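Long-range contacts in putative glucoamylase (Bacteroides caccae ATCC 43185, PDB 4QT9), which is probably a glycoside hydrolase that releases glucose units from glycan chains: residues A[182-187]-A[224-229]; A[203-208]-A[230-235]; A[173-178]-A[213-218]. One frame throughout, in Å; residues are numbered along the deposited sequence.

Contact 1: residues A[182-187]-A[224-229]; sequences GQNVLY and PAAVYH
Ala-226, in the first turn of helix 225-232, sets its methyl against the side chain of Asn-184, and Ala-226 CB comes within 3.7 Å of Asn-184 OD1. The backbone of the same alanine meets the base of the asparagine, Ala-226 O lying 3.7 Å from Asn-184 CB. Chi1 of Asn-184 (-70°) sets CG beside the backbone N, and Asn-184 CG is 3.8 Å from Ala-226 CB. The amide oxygen lies beside the same methyl, whose shortness lets the asparagine side chain lie close against the helix. OD1 also accepts a weak hydrogen bond from Arg-179.

Val-227 follows and carries most of the contact. The backbones come together here, Asn-184 CA and Val-227 CA being only 4.0 Å apart, and the two branches of the valine divide the neighbouring loop between them. CG1, anti to the backbone N (chi1 170°), reaches forward to Leu-186, with Val-227 CG1 3.8 Å from Leu-186 CG and the two side chains about perpendicular. CG2 turns to the earlier part of the loop and rests 3.9 Å from both Asn-184 CA and Asn-184 OD1. A beta-branched residue suits this place because it fills two directions from one CB. Further back, Val-227 O stands 3.5 Å from Asn-184 O; both are acceptors, so they are merely neighbours, and the segments hold together by packing.

Tyr-228 turns away from the loop; its OH is hydrogen-bonded to Asp-278 and its ring meets that of Trp-232. The loop has its own ties: Tyr-187 OH donates to Gln-183 OE1, and Leu-186 N bonds to Tyr-212 OH of helix 209-217, which Val-227 also touches. This is loop-on-helix packing in the alpha/alpha toroid, where a connection following helix 157-172 is pressed against the opening turn of helix 225-232.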
loop_
_atom_site.group_PDB
_atom_site.type_symbol
_atom_site.label_atom_id
_atom_site.label_comp_id
_atom_site.label_asym_id
_atom_site.label_seq_id
_atom_site.Cartn_x
_atom_site.Cartn_y
_atom_site.Cartn_z
ATOM N N GLY A 182 -8.569 3.776 -25.898
ATOM C CA GLY A 182 -9.988 3.529 -25.638
ATOM C C GLY A 182 -10.442 2.107 -25.348
ATOM O O GLY A 182 -11.630 1.808 -25.472
ATOM N N GLN A 183 -9.550 1.231 -24.894
ATOM C CA GLN A 183 -9.971 -0.129 -24.548
ATOM C C GLN A 183 -10.717 -0.068 -23.208
ATOM O O GLN A 183 -10.598 0.935 -22.504
ATOM C CB GLN A 183 -8.744 -1.079 -24.498
ATOM C CG GLN A 183 -7.986 -1.171 -25.835
ATOM C CD GLN A 183 -6.875 -2.183 -25.810
ATOM O OE1 GLN A 183 -6.875 -3.105 -25.013
ATOM N NE2 GLN A 183 -5.889 -2.031 -26.679
ATOM N N ASN A 184 -11.503 -1.087 -22.871
ATOM C CA ASN A 184 -12.233 -1.093 -21.588
ATOM C C ASN A 184 -11.451 -1.868 -20.531
ATOM O O ASN A 184 -11.901 -2.877 -19.989
ATOM C CB ASN A 184 -13.655 -1.623 -21.765
ATOM C CG ASN A 184 -14.496 -0.651 -22.541
ATOM O OD1 ASN A 184 -14.478 0.563 -22.296
ATOM N ND2 ASN A 184 -15.192 -1.145 -23.527
ATOM N N VAL A 185 -10.252 -1.359 -20.242
ATOM C CA VAL A 185 -9.280 -1.928 -19.294
ATOM C C VAL A 185 -8.192 -0.880 -19.089
ATOM O O VAL A 185 -7.993 -0.026 -19.963
ATOM C CB VAL A 185 -8.703 -3.278 -19.835
ATOM C CG1 VAL A 185 -7.850 -3.063 -21.097
ATOM C CG2 VAL A 185 -7.924 -4.042 -18.755
ATOM N N LEU A 186 -7.476 -0.959 -17.964
ATOM C CA LEU A 186 -6.339 -0.083 -17.700
ATOM C C LEU A 186 -5.056 -0.886 -17.790
ATOM O O LEU A 186 -4.978 -1.969 -17.219
ATOM C CB LEU A 186 -6.450 0.578 -16.308
ATOM C CG LEU A 186 -7.582 1.579 -16.135
ATOM C CD1 LEU A 186 -7.810 1.873 -14.667
ATOM C CD2 LEU A 186 -7.291 2.861 -16.927
ATOM N N TYR A 187 -4.060 -0.357 -18.498
ATOM C CA TYR A 187 -2.735 -0.976 -18.596
ATOM C C TYR A 187 -1.851 -0.454 -17.468
ATOM O O TYR A 187 -1.962 0.708 -17.060
ATOM C CB TYR A 187 -2.101 -0.704 -19.967
ATOM C CG TYR A 187 -2.680 -1.573 -21.058
ATOM C CD1 TYR A 187 -3.901 -1.259 -21.657
ATOM C CD2 TYR A 187 -2.012 -2.711 -21.497
ATOM C CE1 TYR A 187 -4.450 -2.070 -22.649
ATOM C CE2 TYR A 187 -2.556 -3.535 -22.482
ATOM C CZ TYR A 187 -3.768 -3.201 -23.067
ATOM O OH TYR A 187 -4.290 -3.990 -24.056
ATOM N N PRO A 224 -14.743 5.575 -18.416
ATOM C CA PRO A 224 -16.127 5.024 -18.370
ATOM C C PRO A 224 -16.248 3.858 -17.380
ATOM O O PRO A 224 -15.254 3.177 -17.146
ATOM C CB PRO A 224 -16.365 4.511 -19.790
ATOM C CG PRO A 224 -15.271 5.042 -20.618
ATOM C CD PRO A 224 -14.125 5.386 -19.745
ATOM N N ALA A 225 -17.467 3.580 -16.849
ATOM C CA ALA A 225 -17.682 2.453 -15.927
ATOM C C ALA A 225 -17.349 1.123 -16.584
ATOM O O ALA A 225 -16.903 0.212 -15.888
ATOM C CB ALA A 225 -19.103 2.431 -15.413
ATOM N N ALA A 226 -17.498 1.031 -17.926
ATOM C CA ALA A 226 -17.191 -0.189 -18.700
ATOM C C ALA A 226 -15.737 -0.647 -18.476
ATOM O O ALA A 226 -15.459 -1.847 -18.491
ATOM C CB ALA A 226 -17.450 0.045 -20.183
ATOM N N VAL A 227 -14.834 0.297 -18.235
ATOM C CA VAL A 227 -13.411 0.011 -17.967
ATOM C C VAL A 227 -13.303 -0.875 -16.715
ATOM O O VAL A 227 -12.548 -1.846 -16.745
ATOM C CB VAL A 227 -12.565 1.304 -17.872
ATOM C CG1 VAL A 227 -11.149 1.028 -17.352
ATOM C CG2 VAL A 227 -12.515 1.999 -19.224
ATOM N N TYR A 228 -14.100 -0.586 -15.656
ATOM C CA TYR A 228 -14.136 -1.401 -14.423
ATOM C C TYR A 228 -14.870 -2.744 -14.635
ATOM O O TYR A 228 -14.362 -3.762 -14.209
ATOM C CB TYR A 228 -14.814 -0.617 -13.285
ATOM C CG TYR A 228 -15.004 -1.403 -12.001
ATOM C CD1 TYR A 228 -13.952 -1.578 -11.106
ATOM C CD2 TYR A 228 -16.252 -1.906 -11.647
ATOM C CE1 TYR A 228 -14.123 -2.283 -9.920
ATOM C CE2 TYR A 228 -16.434 -2.617 -10.462
ATOM C CZ TYR A 228 -15.361 -2.824 -9.612
ATOM O OH TYR A 228 -15.524 -3.549 -8.453
ATOM N N HIS A 229 -16.054 -2.747 -15.273
ATOM C CA HIS A 229 -16.871 -3.944 -15.471
ATOM C C HIS A 229 -16.276 -4.922 -16.500
ATOM O O HIS A 229 -16.283 -6.138 -16.240
ATOM C CB HIS A 229 -18.303 -3.546 -15.836
ATOM C CG HIS A 229 -19.020 -2.944 -14.667
ATOM N ND1 HIS A 229 -19.325 -3.701 -13.535
ATOM C CD2 HIS A 229 -19.393 -1.670 -14.442
ATOM C CE1 HIS A 229 -19.884 -2.867 -12.677
ATOM N NE2 HIS A 229 -19.956 -1.636 -13.180
#

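Contact 2: residues A[203-208]-A[230-235]; sequences HGYNEC and DGWAQN
The loop leading into helix 209-217 binds the last turn of helix 225-232 by two carbonyls, through His-203 and Gly-204. His-203 ND1 donates to Gly-231 O at 2.8 Å, nearly straight (171°) and close to the ring plane. Next along the chain, Gly-204 N donates to a lone pair of Trp-232 O at 2.7 Å.

The imidazole has a second partner over one face: the amide of Gln-234 stacks on it almost parallel, planes 13° apart, with Gln-234 NE2 3.6 Å from His-203 CE1. Gln-234 OE1 is held by Arg-252. An alanine in place of His-203 would probably leave Gly-231 O without this donor and the Gln-234 amide without the ring it lies on.

Glycine suits position 204 because its CA sits 3.5 Å from the centroid of the six-membered ring of Trp-232, almost on the normal, a CH-pi contact in which a side chain would strike the indole. A cis peptide follows, and Tyr-205 CD1 approaches Trp-232 CZ2 to 3.6 Å at the indole edge. Asn-206 OD1 also meets that edge, 3.3 Å from Trp-232 CZ3, while closing an Asx turn onto Cys-208 N.

Two N-H groups thus answer buried helix-end carbonyls, and the ND1 bond and the stacked amide together restrain the rotation of the imidazole.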
loop_
_atom_site.group_PDB
_atom_site.type_symbol
_atom_site.label_atom_id
_atom_site.label_comp_id
_atom_site.label_asym_id
_atom_site.label_seq_id
_atom_site.Cartn_x
_atom_site.Cartn_y
_atom_site.Cartn_z
ATOM N N HIS A 203 -6.413 -7.140 -14.588
ATOM C CA HIS A 203 -7.642 -7.862 -14.305
ATOM C C HIS A 203 -7.652 -8.241 -12.824
ATOM O O HIS A 203 -6.605 -8.583 -12.284
ATOM C CB HIS A 203 -7.775 -9.117 -15.208
ATOM C CG HIS A 203 -7.671 -8.833 -16.683
ATOM N ND1 HIS A 203 -8.581 -8.007 -17.333
ATOM C CD2 HIS A 203 -6.771 -9.287 -17.587
ATOM C CE1 HIS A 203 -8.206 -7.995 -18.603
ATOM N NE2 HIS A 203 -7.123 -8.758 -18.802
ATOM N N GLY A 204 -8.813 -8.187 -12.171
ATOM C CA GLY A 204 -8.868 -8.551 -10.753
ATOM C C GLY A 204 -8.994 -10.044 -10.502
ATOM O O GLY A 204 -9.250 -10.794 -11.440
ATOM N N TYR A 205 -8.858 -10.509 -9.243
ATOM C CA TYR A 205 -8.543 -9.670 -8.093
ATOM C C TYR A 205 -7.045 -9.713 -7.821
ATOM O O TYR A 205 -6.424 -10.773 -7.899
ATOM C CB TYR A 205 -9.342 -10.107 -6.816
ATOM C CG TYR A 205 -9.094 -9.171 -5.646
ATOM C CD1 TYR A 205 -9.819 -7.992 -5.505
ATOM C CD2 TYR A 205 -8.084 -9.429 -4.724
ATOM C CE1 TYR A 205 -9.538 -7.089 -4.479
ATOM C CE2 TYR A 205 -7.792 -8.535 -3.695
ATOM C CZ TYR A 205 -8.510 -7.357 -3.588
ATOM O OH TYR A 205 -8.226 -6.490 -2.558
ATOM N N ASN A 206 -6.485 -8.561 -7.469
ATOM C CA ASN A 206 -5.087 -8.389 -7.050
ATOM C C ASN A 206 -5.056 -7.103 -6.212
ATOM O O ASN A 206 -6.105 -6.554 -5.904
ATOM C CB ASN A 206 -4.047 -8.440 -8.232
ATOM C CG ASN A 206 -4.219 -7.381 -9.293
ATOM O OD1 ASN A 206 -4.768 -6.312 -9.055
ATOM N ND2 ASN A 206 -3.751 -7.648 -10.496
ATOM N N GLU A 207 -3.894 -6.612 -5.854
ATOM C CA GLU A 207 -3.739 -5.419 -5.003
ATOM C C GLU A 207 -4.179 -4.073 -5.669
ATOM O O GLU A 207 -4.131 -3.038 -4.992
ATOM C CB GLU A 207 -2.265 -5.314 -4.583
ATOM C CG GLU A 207 -1.336 -4.843 -5.689
ATOM C CD GLU A 207 -0.727 -5.890 -6.600
ATOM O OE1 GLU A 207 -1.435 -6.853 -6.961
ATOM O OE2 GLU A 207 0.456 -5.731 -6.983
ATOM N N CYS A 208 -4.568 -4.079 -6.967
ATOM C CA CYS A 208 -4.777 -2.852 -7.769
ATOM C C CYS A 208 -6.204 -2.289 -7.831
ATOM O O CYS A 208 -6.401 -1.410 -8.656
ATOM C CB CYS A 208 -4.238 -3.066 -9.183
ATOM S SG CYS A 208 -2.568 -3.777 -9.233
ATOM N N ASP A 230 -15.736 -4.415 -17.634
ATOM C CA ASP A 230 -15.121 -5.271 -18.668
ATOM C C ASP A 230 -13.660 -5.623 -18.353
ATOM O O ASP A 230 -13.234 -6.721 -18.698
ATOM C CB ASP A 230 -15.166 -4.612 -20.078
ATOM C CG ASP A 230 -16.533 -4.256 -20.661
ATOM O OD1 ASP A 230 -17.562 -4.481 -19.974
ATOM O OD2 ASP A 230 -16.576 -3.752 -21.807
ATOM N N GLY A 231 -12.889 -4.678 -17.797
ATOM C CA GLY A 231 -11.463 -4.847 -17.503
ATOM C C GLY A 231 -11.125 -5.421 -16.148
ATOM O O GLY A 231 -10.532 -6.508 -16.066
ATOM N N TRP A 232 -11.454 -4.699 -15.066
ATOM C CA TRP A 232 -11.150 -5.236 -13.733
ATOM C C TRP A 232 -11.946 -6.521 -13.394
ATOM O O TRP A 232 -11.365 -7.517 -12.940
ATOM C CB TRP A 232 -11.408 -4.196 -12.643
ATOM C CG TRP A 232 -11.271 -4.728 -11.237
ATOM C CD1 TRP A 232 -12.280 -5.068 -10.387
ATOM C CD2 TRP A 232 -10.044 -4.955 -10.515
ATOM N NE1 TRP A 232 -11.770 -5.422 -9.158
ATOM C CE2 TRP A 232 -10.395 -5.402 -9.222
ATOM C CE3 TRP A 232 -8.676 -4.861 -10.849
ATOM C CZ2 TRP A 232 -9.425 -5.744 -8.252
ATOM C CZ3 TRP A 232 -7.719 -5.204 -9.894
ATOM C CH2 TRP A 232 -8.094 -5.603 -8.600
ATOM N N ALA A 233 -13.273 -6.469 -13.558
ATOM C CA ALA A 233 -14.171 -7.552 -13.193
ATOM C C ALA A 233 -14.349 -8.614 -14.287
ATOM O O ALA A 233 -14.853 -9.700 -13.991
ATOM C CB ALA A 233 -15.518 -6.984 -12.824
ATOM N N GLN A 234 -13.927 -8.307 -15.533
ATOM C CA GLN A 234 -14.099 -9.167 -16.716
ATOM C C GLN A 234 -15.534 -9.767 -16.752
ATOM O O GLN A 234 -15.718 -10.989 -16.847
ATOM C CB GLN A 234 -13.018 -10.253 -16.797
ATOM C CG GLN A 234 -11.655 -9.680 -17.129
ATOM C CD GLN A 234 -10.655 -10.790 -17.296
ATOM O OE1 GLN A 234 -10.333 -11.493 -16.352
ATOM N NE2 GLN A 234 -10.191 -11.019 -18.517
ATOM N N ASN A 235 -16.530 -8.871 -16.570
ATOM C CA ASN A 235 -17.978 -9.095 -16.608
ATOM C C ASN A 235 -18.445 -10.193 -15.643
ATOM O O ASN A 235 -19.350 -10.967 -15.981
ATOM C CB ASN A 235 -18.427 -9.396 -18.049
ATOM C CG ASN A 235 -18.016 -8.287 -18.991
ATOM O OD1 ASN A 235 -18.523 -7.164 -18.914
ATOM N ND2 ASN A 235 -16.991 -8.534 -19.801
#

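Contact 3: residues A[173-178]-A[213-218]; sequences VDWDWY and ILAAAS
Trp-175 lays its indole on the last turn of helix 209-217, and its CB is the first atom to touch, with Trp-175 CB 3.9 Å from Ala-215 CB. CG is anti to the carbonyl carbon (chi1 -49°) and meets the helix backbone, Trp-175 CG lying 3.7 Å from Ala-215 CA. That CA-H points at the five-membered ring, a CH-pi contact 25° off the normal. Alanine suits the place because its single methyl lets the indole approach the helix backbone.

On the pyrrole side, CD1 reaches Ser-218, with Trp-175 CD1 3.4 Å from Ser-218 CB. Ser-218 is the first residue past the helix to leave helical backbone angles. Farther along the rings, Leu-214 O stands over the same face as Ala-215 CA, toward the rim. At the benzene end, CZ2 and CH2 lie beside Leu-214 CB, Trp-175 CZ2 being 4.1 Å from it. On the opposite face of the indole stands Val-173 CG1 of the same segment, 3.5 Å above the Trp-175 ring and over its centre. Leu-135 of helix 135-152 adds to the packing around the tryptophan.

The one polar atom of the indole, NE1, is served by a water. Trp-175 NE1 donates to it weakly, while Ser-218 OG gives it a firmer bond, 2.7 Å from OG to the water oxygen. The water in turn donates to Val-173 O, at a distance so short that its exact value is doubtful. Ser-218 OG also accepts from His-221 N.

A small hydroxyl at the helix end therefore suits the place, since it both donates and accepts. The chemistry is of two kinds: a large apolar face packed between a valine and a helix backbone, and a buried N-H whose hydrogen bond runs through a water shared by both segments.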
loop_
_atom_site.group_PDB
_atom_site.type_symbol
_atom_site.label_atom_id
_atom_site.label_comp_id
_atom_site.label_asym_id
_atom_site.label_seq_id
_atom_site.Cartn_x
_atom_site.Cartn_y
_atom_site.Cartn_z
ATOM N N VAL A 173 -3.355 13.764 -13.568
ATOM C CA VAL A 173 -3.185 12.325 -13.909
ATOM C C VAL A 173 -4.159 11.915 -15.013
ATOM O O VAL A 173 -5.380 11.897 -14.791
ATOM C CB VAL A 173 -3.278 11.326 -12.728
ATOM C CG1 VAL A 173 -2.922 9.913 -13.200
ATOM C CG2 VAL A 173 -2.374 11.746 -11.571
ATOM N N ASP A 174 -3.606 11.552 -16.197
ATOM C CA ASP A 174 -4.450 11.145 -17.330
ATOM C C ASP A 174 -4.702 9.622 -17.288
ATOM O O ASP A 174 -4.059 8.857 -18.030
ATOM C CB ASP A 174 -3.847 11.582 -18.677
ATOM C CG ASP A 174 -4.792 11.449 -19.886
ATOM O OD1 ASP A 174 -5.840 10.771 -19.762
ATOM O OD2 ASP A 174 -4.480 12.013 -20.944
ATOM N N TRP A 175 -5.645 9.189 -16.414
ATOM C CA TRP A 175 -5.968 7.754 -16.264
ATOM C C TRP A 175 -6.459 7.177 -17.599
ATOM O O TRP A 175 -6.082 6.064 -17.972
ATOM C CB TRP A 175 -7.035 7.515 -15.168
ATOM C CG TRP A 175 -6.743 8.208 -13.874
ATOM C CD1 TRP A 175 -7.126 9.466 -13.511
ATOM C CD2 TRP A 175 -5.923 7.707 -12.798
ATOM N NE1 TRP A 175 -6.647 9.762 -12.251
ATOM C CE2 TRP A 175 -5.907 8.698 -11.790
ATOM C CE3 TRP A 175 -5.253 6.488 -12.562
ATOM C CZ2 TRP A 175 -5.200 8.528 -10.581
ATOM C CZ3 TRP A 175 -4.543 6.325 -11.373
ATOM C CH2 TRP A 175 -4.551 7.320 -10.387
ATOM N N ASP A 176 -7.264 7.975 -18.337
ATOM C CA ASP A 176 -7.871 7.567 -19.592
ATOM C C ASP A 176 -6.814 7.216 -20.643
ATOM O O ASP A 176 -7.057 6.327 -21.452
ATOM C CB ASP A 176 -8.823 8.658 -20.100
ATOM C CG ASP A 176 -9.564 8.273 -21.354
ATOM O OD1 ASP A 176 -10.630 7.623 -21.237
ATOM O OD2 ASP A 176 -9.088 8.634 -22.455
ATOM N N TRP A 177 -5.665 7.888 -20.640
ATOM C CA TRP A 177 -4.581 7.553 -21.575
ATOM C C TRP A 177 -4.183 6.069 -21.467
ATOM O O TRP A 177 -3.889 5.438 -22.472
ATOM C CB TRP A 177 -3.335 8.429 -21.310
ATOM C CG TRP A 177 -2.136 8.006 -22.102
ATOM C CD1 TRP A 177 -1.152 7.154 -21.700
ATOM C CD2 TRP A 177 -1.919 8.239 -23.498
ATOM N NE1 TRP A 177 -0.293 6.897 -22.745
ATOM C CE2 TRP A 177 -0.723 7.578 -23.852
ATOM C CE3 TRP A 177 -2.582 9.012 -24.471
ATOM C CZ2 TRP A 177 -0.179 7.651 -25.138
ATOM C CZ3 TRP A 177 -2.031 9.101 -25.745
ATOM C CH2 TRP A 177 -0.855 8.411 -26.075
ATOM N N TYR A 178 -4.151 5.533 -20.246
ATOM C CA TYR A 178 -3.706 4.187 -19.942
ATOM C C TYR A 178 -4.730 3.110 -20.352
ATOM O O TYR A 178 -4.509 1.939 -20.095
ATOM C CB TYR A 178 -3.307 4.110 -18.464
ATOM C CG TYR A 178 -1.974 4.804 -18.210
ATOM C CD1 TYR A 178 -1.887 6.193 -18.158
ATOM C CD2 TYR A 178 -0.798 4.071 -18.055
ATOM C CE1 TYR A 178 -0.655 6.839 -18.009
ATOM C CE2 TYR A 178 0.432 4.706 -17.883
ATOM C CZ TYR A 178 0.502 6.095 -17.900
ATOM O OH TYR A 178 1.704 6.746 -17.727
ATOM N N ILE A 213 -10.868 2.533 -9.018
ATOM C CA ILE A 213 -11.789 3.465 -8.317
ATOM C C ILE A 213 -11.335 4.927 -8.593
ATOM O O ILE A 213 -12.170 5.749 -8.967
ATOM C CB ILE A 213 -11.923 3.141 -6.798
ATOM C CG1 ILE A 213 -12.787 1.849 -6.603
ATOM C CG2 ILE A 213 -12.517 4.325 -6.003
ATOM C CD1 ILE A 213 -12.422 1.074 -5.442
ATOM N N LEU A 214 -10.029 5.228 -8.467
ATOM C CA LEU A 214 -9.484 6.581 -8.743
ATOM C C LEU A 214 -9.578 6.938 -10.235
ATOM O O LEU A 214 -9.868 8.082 -10.563
ATOM C CB LEU A 214 -8.043 6.683 -8.258
ATOM C CG LEU A 214 -7.865 6.611 -6.749
ATOM C CD1 LEU A 214 -6.407 6.536 -6.397
ATOM C CD2 LEU A 214 -8.569 7.789 -6.039
ATOM N N ALA A 215 -9.406 5.951 -11.136
ATOM C CA ALA A 215 -9.568 6.166 -12.575
ATOM C C ALA A 215 -10.985 6.637 -12.884
ATOM O O ALA A 215 -11.144 7.556 -13.665
ATOM C CB ALA A 215 -9.267 4.896 -13.338
ATOM N N ALA A 216 -11.991 6.075 -12.205
ATOM C CA ALA A 216 -13.400 6.437 -12.356
ATOM C C ALA A 216 -13.739 7.751 -11.645
ATOM O O ALA A 216 -14.682 8.414 -12.031
ATOM C CB ALA A 216 -14.277 5.323 -11.811
ATOM N N ALA A 217 -12.991 8.094 -10.594
ATOM C CA ALA A 217 -13.178 9.299 -9.767
ATOM C C ALA A 217 -12.612 10.584 -10.394
ATOM O O ALA A 217 -13.011 11.679 -9.986
ATOM C CB ALA A 217 -12.515 9.086 -8.413
ATOM N N SER A 218 -11.640 10.469 -11.319
ATOM C CA SER A 218 -10.944 11.631 -11.872
ATOM C C SER A 218 -11.912 12.674 -12.394
ATOM O O SER A 218 -12.798 12.343 -13.205
ATOM C CB SER A 218 -9.974 11.228 -12.969
ATOM O OG SER A 218 -9.385 12.390 -13.524
HETATM O O HOH W 1 -6.822 12.528 -12.817
#

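The six segments alternate along the chain: 173-178, 182-187 and 203-208 come first, and 213-218, 224-229 and 230-235 follow in the same order as their partners. Contacts 1 and 2 share helix 225-232, with centres about 10 Å apart; contact 3 uses the preceding helix, 209-217, and its centre is about 10 Å from contact 1 and 15 Å from contact 2. Contact 1 thus lies between the others and touches both: Leu-186 packs on Trp-175 and Ala-215, and Val-185 on Gly-231. All three lie on one side of the chain's centre, where the long connection between helices 157-172 and 209-217 packs on the two helices that follow it, 209-217 and 225-232.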